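3-hydroxyisobutyryl-CoA hydrolase (Mycobacterium thermoresistibile, PDB 4HDT) probably hydrolyses 3-hydroxy-2-methylpropanoyl-CoA to 3-hydroxy-2-methylpropanoate and free CoA, and binds zinc in the crystal. Local coordinates at residues Phe90-Tyr95 and Gln291-Ser296; Gly127-Val132 and Ala186-Pro191. All coordinates share one frame; numbering follows the deposited sequence.

Interaction 1: Phe90-Tyr95 and Gln291-Ser296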
loop_
_atom_site.group_PDB
_atom_site.type_symbol
_atom_site.label_atom_id
_atom_site.label_comp_id
_atom_site.label_asym_id
_atom_site.label_seq_id
_atom_site.Cartn_x
_atom_site.Cartn_y
_atom_site.Cartn_z
ATOM N N PHE A 90 -15.554 -3.752 -4.074
ATOM C CA PHE A 90 -14.450 -2.802 -4.275
ATOM C C PHE A 90 -13.114 -3.558 -4.206
ATOM O O PHE A 90 -12.277 -3.424 -5.095
ATOM C CB PHE A 90 -14.501 -1.648 -3.241
ATOM C CG PHE A 90 -13.273 -0.775 -3.248
ATOM C CD1 PHE A 90 -13.053 0.130 -4.265
ATOM C CD2 PHE A 90 -12.327 -0.915 -2.263
ATOM C CE1 PHE A 90 -11.934 0.948 -4.287
ATOM C CE2 PHE A 90 -11.187 -0.135 -2.270
ATOM C CZ PHE A 90 -10.972 0.796 -3.313
ATOM N N TRP A 91 -12.934 -4.317 -3.145
ATOM C CA TRP A 91 -11.660 -5.038 -2.953
ATOM C C TRP A 91 -11.469 -6.070 -4.059
ATOM O O TRP A 91 -10.342 -6.276 -4.520
ATOM C CB TRP A 91 -11.630 -5.697 -1.594
ATOM C CG TRP A 91 -11.475 -4.776 -0.453
ATOM C CD1 TRP A 91 -10.755 -3.638 -0.435
ATOM C CD2 TRP A 91 -12.021 -4.925 0.850
ATOM N NE1 TRP A 91 -10.816 -3.045 0.795
ATOM C CE2 TRP A 91 -11.591 -3.824 1.615
ATOM C CE3 TRP A 91 -12.830 -5.878 1.451
ATOM C CZ2 TRP A 91 -11.950 -3.662 2.985
ATOM C CZ3 TRP A 91 -13.177 -5.733 2.808
ATOM C CH2 TRP A 91 -12.756 -4.630 3.547
ATOM N N PHE A 92 -12.531 -6.751 -4.455
ATOM C CA PHE A 92 -12.441 -7.718 -5.551
ATOM C C PHE A 92 -11.866 -7.054 -6.815
ATOM O O PHE A 92 -10.901 -7.534 -7.403
ATOM C CB PHE A 92 -13.835 -8.328 -5.797
ATOM C CG PHE A 92 -13.847 -9.567 -6.632
ATOM C CD1 PHE A 92 -13.973 -9.500 -7.994
ATOM C CD2 PHE A 92 -13.795 -10.805 -6.034
ATOM C CE1 PHE A 92 -13.999 -10.658 -8.773
ATOM C CE2 PHE A 92 -13.811 -11.962 -6.787
ATOM C CZ PHE A 92 -13.903 -11.887 -8.158
ATOM N N ASP A 93 -12.436 -5.938 -7.235
ATOM C CA ASP A 93 -11.989 -5.207 -8.406
ATOM C C ASP A 93 -10.613 -4.551 -8.186
ATOM O O ASP A 93 -9.769 -4.535 -9.080
ATOM C CB ASP A 93 -13.027 -4.147 -8.801
ATOM C CG ASP A 93 -14.287 -4.751 -9.401
ATOM O OD1 ASP A 93 -14.253 -5.892 -9.981
ATOM O OD2 ASP A 93 -15.363 -4.086 -9.335
ATOM N N GLU A 94 -10.383 -4.031 -6.982
ATOM C CA GLU A 94 -9.120 -3.365 -6.701
ATOM C C GLU A 94 -7.952 -4.343 -6.717
ATOM O O GLU A 94 -6.921 -4.051 -7.316
ATOM C CB GLU A 94 -9.160 -2.660 -5.350
ATOM C CG GLU A 94 -7.905 -1.851 -5.029
ATOM C CD GLU A 94 -7.948 -1.256 -3.648
ATOM O OE1 GLU A 94 -8.453 -1.957 -2.746
ATOM O OE2 GLU A 94 -7.477 -0.119 -3.436
ATOM N N TYR A 95 -8.138 -5.488 -6.100
ATOM C CA TYR A 95 -7.045 -6.460 -6.015
ATOM C C TYR A 95 -6.787 -7.067 -7.389
ATOM O O TYR A 95 -5.646 -7.337 -7.755
ATOM C CB TYR A 95 -7.248 -7.540 -4.964
ATOM C CG TYR A 95 -7.403 -7.054 -3.508
ATOM C CD1 TYR A 95 -7.300 -5.713 -3.158
ATOM C CD2 TYR A 95 -7.693 -7.946 -2.518
ATOM C CE1 TYR A 95 -7.497 -5.281 -1.855
ATOM C CE2 TYR A 95 -7.879 -7.536 -1.203
ATOM C CZ TYR A 95 -7.821 -6.214 -0.876
ATOM O OH TYR A 95 -8.082 -5.879 0.441
ATOM N N GLN A 291 -5.120 -14.257 -0.111
ATOM C CA GLN A 291 -5.021 -14.273 1.333
ATOM C C GLN A 291 -5.487 -12.939 1.889
ATOM O O GLN A 291 -6.278 -12.879 2.837
ATOM C CB GLN A 291 -3.591 -14.562 1.772
ATOM C CG GLN A 291 -3.347 -14.580 3.272
ATOM C CD GLN A 291 -1.982 -15.177 3.563
ATOM O OE1 GLN A 291 -1.842 -16.409 3.658
ATOM N NE2 GLN A 291 -0.990 -14.340 3.643
ATOM N N GLU A 292 -5.006 -11.863 1.295
ATOM C CA GLU A 292 -5.384 -10.542 1.753
ATOM C C GLU A 292 -6.899 -10.345 1.650
ATOM O O GLU A 292 -7.526 -9.686 2.484
ATOM C CB GLU A 292 -4.673 -9.463 0.935
ATOM C CG GLU A 292 -3.179 -9.293 1.239
ATOM C CD GLU A 292 -2.477 -8.268 0.361
ATOM O OE1 GLU A 292 -3.153 -7.579 -0.418
ATOM O OE2 GLU A 292 -1.227 -8.153 0.445
ATOM N N TYR A 293 -7.509 -10.909 0.632
ATOM C CA TYR A 293 -8.955 -10.741 0.454
ATOM C C TYR A 293 -9.718 -11.448 1.586
ATOM O O TYR A 293 -10.679 -10.896 2.113
ATOM C CB TYR A 293 -9.380 -11.299 -0.909
ATOM C CG TYR A 293 -10.835 -11.128 -1.238
ATOM C CD1 TYR A 293 -11.348 -9.860 -1.577
ATOM C CD2 TYR A 293 -11.694 -12.215 -1.230
ATOM C CE1 TYR A 293 -12.674 -9.683 -1.880
ATOM C CE2 TYR A 293 -13.018 -12.043 -1.517
ATOM C CZ TYR A 293 -13.520 -10.798 -1.844
ATOM O OH TYR A 293 -14.883 -10.721 -2.119
ATOM N N ARG A 294 -9.295 -12.657 1.957
ATOM C CA ARG A 294 -9.898 -13.350 3.120
ATOM C C ARG A 294 -9.779 -12.474 4.373
ATOM O O ARG A 294 -10.740 -12.305 5.120
ATOM C CB ARG A 294 -9.229 -14.701 3.404
ATOM C CG ARG A 294 -9.447 -15.721 2.286
ATOM C CD ARG A 294 -8.644 -16.986 2.544
ATOM N NE ARG A 294 -9.104 -18.124 1.769
ATOM C CZ ARG A 294 -8.621 -19.373 1.895
ATOM N NH1 ARG A 294 -7.627 -19.634 2.751
ATOM N NH2 ARG A 294 -9.124 -20.362 1.162
ATOM N N VAL A 295 -8.599 -11.895 4.575
ATOM C CA VAL A 295 -8.344 -11.063 5.753
ATOM C C VAL A 295 -9.225 -9.812 5.749
ATOM O O VAL A 295 -9.841 -9.482 6.781
ATOM C CB VAL A 295 -6.851 -10.720 5.865
ATOM C CG1 VAL A 295 -6.541 -9.672 6.922
ATOM C CG2 VAL A 295 -6.028 -12.002 6.139
ATOM N N SER A 296 -9.302 -9.132 4.604
ATOM C CA SER A 296 -10.143 -7.926 4.493
ATOM C C SER A 296 -11.617 -8.254 4.738
ATOM O O SER A 296 -12.283 -7.560 5.472
ATOM C CB SER A 296 -9.946 -7.226 3.153
ATOM O OG SER A 296 -8.582 -6.810 2.985
#
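Ser296 meets Trp91 and Tyr95 with the two atoms of its side chain, CB and OG. Its CB sits over one face of the Trp91 indole, 3.6 Å from the centroid of the six-membered ring and 13° off the ring normal. This is a CH-pi contact. The backbone Ser296 O also approaches the far end of the indole, 3.4 Å from Trp91 CZ3. Ser296 OG is anti to the carbonyl carbon, beside its own backbone N. Ser296 OG lies 2.8 Å from Tyr95 OH, close to the plane of the Tyr95 ring and at its edge. Ser296 OG also lies 3.1 Å from Glu292 O, one turn earlier in its own helix. Tyr95 OH also bonds Asp150, which ties the pair to the loop before helix 153-158. The setting is the packing of two nearly antiparallel helices of a crotonase-family chain. The local axes run at 160° and come within 10.7 Å, a wide gap filled by large rings. Tyr293 has CG anti to its backbone N (chi1 -177°), which sends the ring across to the other helix. Its CE1 edge lies 4.1 Å from Trp91 CB. Its hydroxyl end reaches the edge of the Phe92 ring, with Phe92 CD2 4.1 Å from Tyr293 OH. The Tyr95 and Tyr293 side chains cross obliquely. The Tyr95 edge rests on the backbone of the other helix, with Tyr95 CE2 3.8 Å from Tyr293 CA. Beyond the contact, Phe147 meets the Trp91 ring, and the Glu292 carboxylate bonds Thr154 and Gly152 N.

Interaction 2: Gly127-Val132 and Ala186-Pro191; sequences GNVRVV and ADHYVP
Arg130 and Asp187 form a two-pronged salt bridge. Arg130 NE bonds Asp187 OD2 at 2.9 Å, and Arg130 NH2 bonds Asp187 OD1 at the same length. Both N-H bonds are nearly straight, at 171°. The oxygens lie in the guanidinium plane, but the nitrogens come from above the carboxylate plane. The two planes are 48° apart. Arg130 bends at chi3 (-61°) to present this side-on edge. Asp187 OD2 is gripped again by Arg130 N at 2.9 Å, through its anti lone pair, so one residue holds the carboxylate by side chain and backbone. Ala186 N lies over the centre of one guanidinium face. Arg130 O accepts from Asp187 N and His188 N. The His188 bond lies nearly along the C=O axis, while Asp187 N is above the carbonyl plane. Further along, Val132 N bonds His188 O at 2.9 Å and Val190 N bonds Val132 O, giving a parallel ladder. Val131 CG1 packs on Val190 CG2 at 3.8 Å, and Val132 CG1 touches Ala186 CB at 3.6 Å. At the other end, Val129 CG1 is near the His188 ring. A water joins His188 NE2 to Asn128 O. In the second shell, Gly184 O and Ala125 O hold Arg130 NH1 and so fix the guanidinium. Ile181 of helix 177-183 touches Val132, Ala186 and Tyr189, while Leu211 of helix 207-214 touches Val129 and His188. Strand 108-112 pairs with the other side of 129-132. Strand 188-189 is the last at this end of the mixed sheet, parallel to 129-132, as fits a crotonase fold.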
loop_
_atom_site.group_PDB
_atom_site.type_symbol
_atom_site.label_atom_id
_atom_site.label_comp_id
_atom_site.label_asym_id
_atom_site.label_seq_id
_atom_site.Cartn_x
_atom_site.Cartn_y
_atom_site.Cartn_z
ATOM N N GLY A 127 3.988 -1.310 -10.125
ATOM C CA GLY A 127 4.475 -0.936 -11.449
ATOM C C GLY A 127 5.890 -1.375 -11.712
ATOM O O GLY A 127 6.542 -1.909 -10.836
ATOM N N ASN A 128 6.361 -1.160 -12.930
ATOM C CA ASN A 128 7.684 -1.603 -13.299
ATOM C C ASN A 128 8.672 -0.499 -13.499
ATOM O O ASN A 128 9.878 -0.757 -13.633
ATOM C CB ASN A 128 7.618 -2.531 -14.526
ATOM C CG ASN A 128 6.784 -1.941 -15.637
ATOM O OD1 ASN A 128 7.175 -0.935 -16.183
ATOM N ND2 ASN A 128 5.675 -2.638 -16.069
ATOM N N VAL A 129 8.167 0.738 -13.488
ATOM C CA VAL A 129 9.024 1.924 -13.434
ATOM C C VAL A 129 8.485 2.855 -12.340
ATOM O O VAL A 129 7.694 3.795 -12.594
ATOM C CB VAL A 129 9.137 2.677 -14.758
ATOM C CG1 VAL A 129 10.216 3.746 -14.682
ATOM C CG2 VAL A 129 9.480 1.722 -15.887
ATOM N N ARG A 130 8.948 2.601 -11.113
ATOM C CA ARG A 130 8.351 3.209 -9.920
ATOM C C ARG A 130 9.226 4.347 -9.441
ATOM O O ARG A 130 10.377 4.126 -9.072
ATOM C CB ARG A 130 8.224 2.159 -8.830
ATOM C CG ARG A 130 7.313 0.971 -9.232
ATOM C CD ARG A 130 7.360 -0.186 -8.273
ATOM N NE ARG A 130 8.716 -0.741 -8.171
ATOM C CZ ARG A 130 9.086 -1.580 -7.212
ATOM N NH1 ARG A 130 8.200 -2.021 -6.333
ATOM N NH2 ARG A 130 10.348 -1.992 -7.121
ATOM N N VAL A 131 8.669 5.538 -9.510
ATOM C CA VAL A 131 9.440 6.779 -9.231
ATOM C C VAL A 131 8.968 7.395 -7.914
ATOM O O VAL A 131 7.743 7.545 -7.672
ATOM C CB VAL A 131 9.255 7.802 -10.361
ATOM C CG1 VAL A 131 10.002 9.093 -10.062
ATOM C CG2 VAL A 131 9.682 7.204 -11.722
ATOM N N VAL A 132 9.920 7.687 -7.043
ATOM C CA VAL A 132 9.651 8.451 -5.819
ATOM C C VAL A 132 10.466 9.720 -5.836
ATOM O O VAL A 132 11.336 9.905 -6.690
ATOM C CB VAL A 132 9.940 7.635 -4.533
ATOM C CG1 VAL A 132 8.893 6.541 -4.318
ATOM C CG2 VAL A 132 11.329 7.020 -4.595
ATOM N N ALA A 186 9.933 0.892 -4.669
ATOM C CA ALA A 186 10.186 1.802 -5.790
ATOM C C ALA A 186 11.580 1.542 -6.349
ATOM O O ALA A 186 12.379 0.862 -5.705
ATOM C CB ALA A 186 10.042 3.262 -5.343
ATOM N N ASP A 187 11.833 2.143 -7.495
ATOM C CA ASP A 187 13.018 1.885 -8.323
ATOM C C ASP A 187 13.936 3.135 -8.494
ATOM O O ASP A 187 15.163 2.989 -8.549
ATOM C CB ASP A 187 12.554 1.437 -9.700
ATOM C CG ASP A 187 11.647 0.196 -9.663
ATOM O OD1 ASP A 187 12.113 -0.860 -9.109
ATOM O OD2 ASP A 187 10.513 0.284 -10.218
ATOM N N HIS A 188 13.342 4.317 -8.685
ATOM C CA HIS A 188 14.071 5.501 -9.155
ATOM C C HIS A 188 13.644 6.724 -8.326
ATOM O O HIS A 188 12.515 6.790 -7.846
ATOM C CB HIS A 188 13.775 5.805 -10.608
ATOM C CG HIS A 188 13.968 4.627 -11.527
ATOM N ND1 HIS A 188 15.206 4.149 -11.841
ATOM C CD2 HIS A 188 13.073 3.834 -12.162
ATOM C CE1 HIS A 188 15.081 3.102 -12.649
ATOM N NE2 HIS A 188 13.795 2.891 -12.856
ATOM N N TYR A 189 14.589 7.629 -8.187
ATOM C CA TYR A 189 14.416 8.881 -7.403
ATOM C C TYR A 189 14.575 10.109 -8.293
ATOM O O TYR A 189 15.577 10.234 -9.016
ATOM C CB TYR A 189 15.430 8.906 -6.281
ATOM C CG TYR A 189 15.497 10.198 -5.513
ATOM C CD1 TYR A 189 14.655 10.443 -4.433
ATOM C CD2 TYR A 189 16.406 11.163 -5.883
ATOM C CE1 TYR A 189 14.767 11.638 -3.729
ATOM C CE2 TYR A 189 16.515 12.342 -5.214
ATOM C CZ TYR A 189 15.700 12.572 -4.141
ATOM O OH TYR A 189 15.854 13.774 -3.509
ATOM N N VAL A 190 13.568 10.993 -8.274
ATOM C CA VAL A 190 13.548 12.202 -9.090
ATOM C C VAL A 190 13.033 13.302 -8.145
ATOM O O VAL A 190 11.944 13.142 -7.594
ATOM C CB VAL A 190 12.575 12.107 -10.308
ATOM C CG1 VAL A 190 12.493 13.432 -11.066
ATOM C CG2 VAL A 190 13.005 11.038 -11.306
ATOM N N PRO A 191 13.799 14.402 -7.943
ATOM C CA PRO A 191 13.274 15.510 -7.092
ATOM C C PRO A 191 11.921 16.063 -7.565
ATOM O O PRO A 191 11.634 16.084 -8.738
ATOM C CB PRO A 191 14.394 16.571 -7.162
ATOM C CG PRO A 191 15.612 15.861 -7.646
ATOM C CD PRO A 191 15.151 14.690 -8.459
HETATM O O HOH W 1 12.599 0.645 -14.140
#

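In the fold
Interaction 1 joins two helices, 85-103 and 285-299. Interaction 2 joins two neighbouring strands of the mixed sheet, 129-132 and 188-189. Their centres are 25 Å apart, on opposite sides of the chain's centre, and their nearest atoms are about 12 Å apart. Along the chain the order is 90-95, 127-132, 186-191, 291-296. Interaction 2 therefore closes a shorter span within the long one closed by interaction 1. All four segments lie in the part of the chain that belongs to the enoyl-CoA hydratase/isomerase family. Interaction 1 is helix packing that brings a late helix back against an early one. Interaction 2 pairs strands at one end of the sheet.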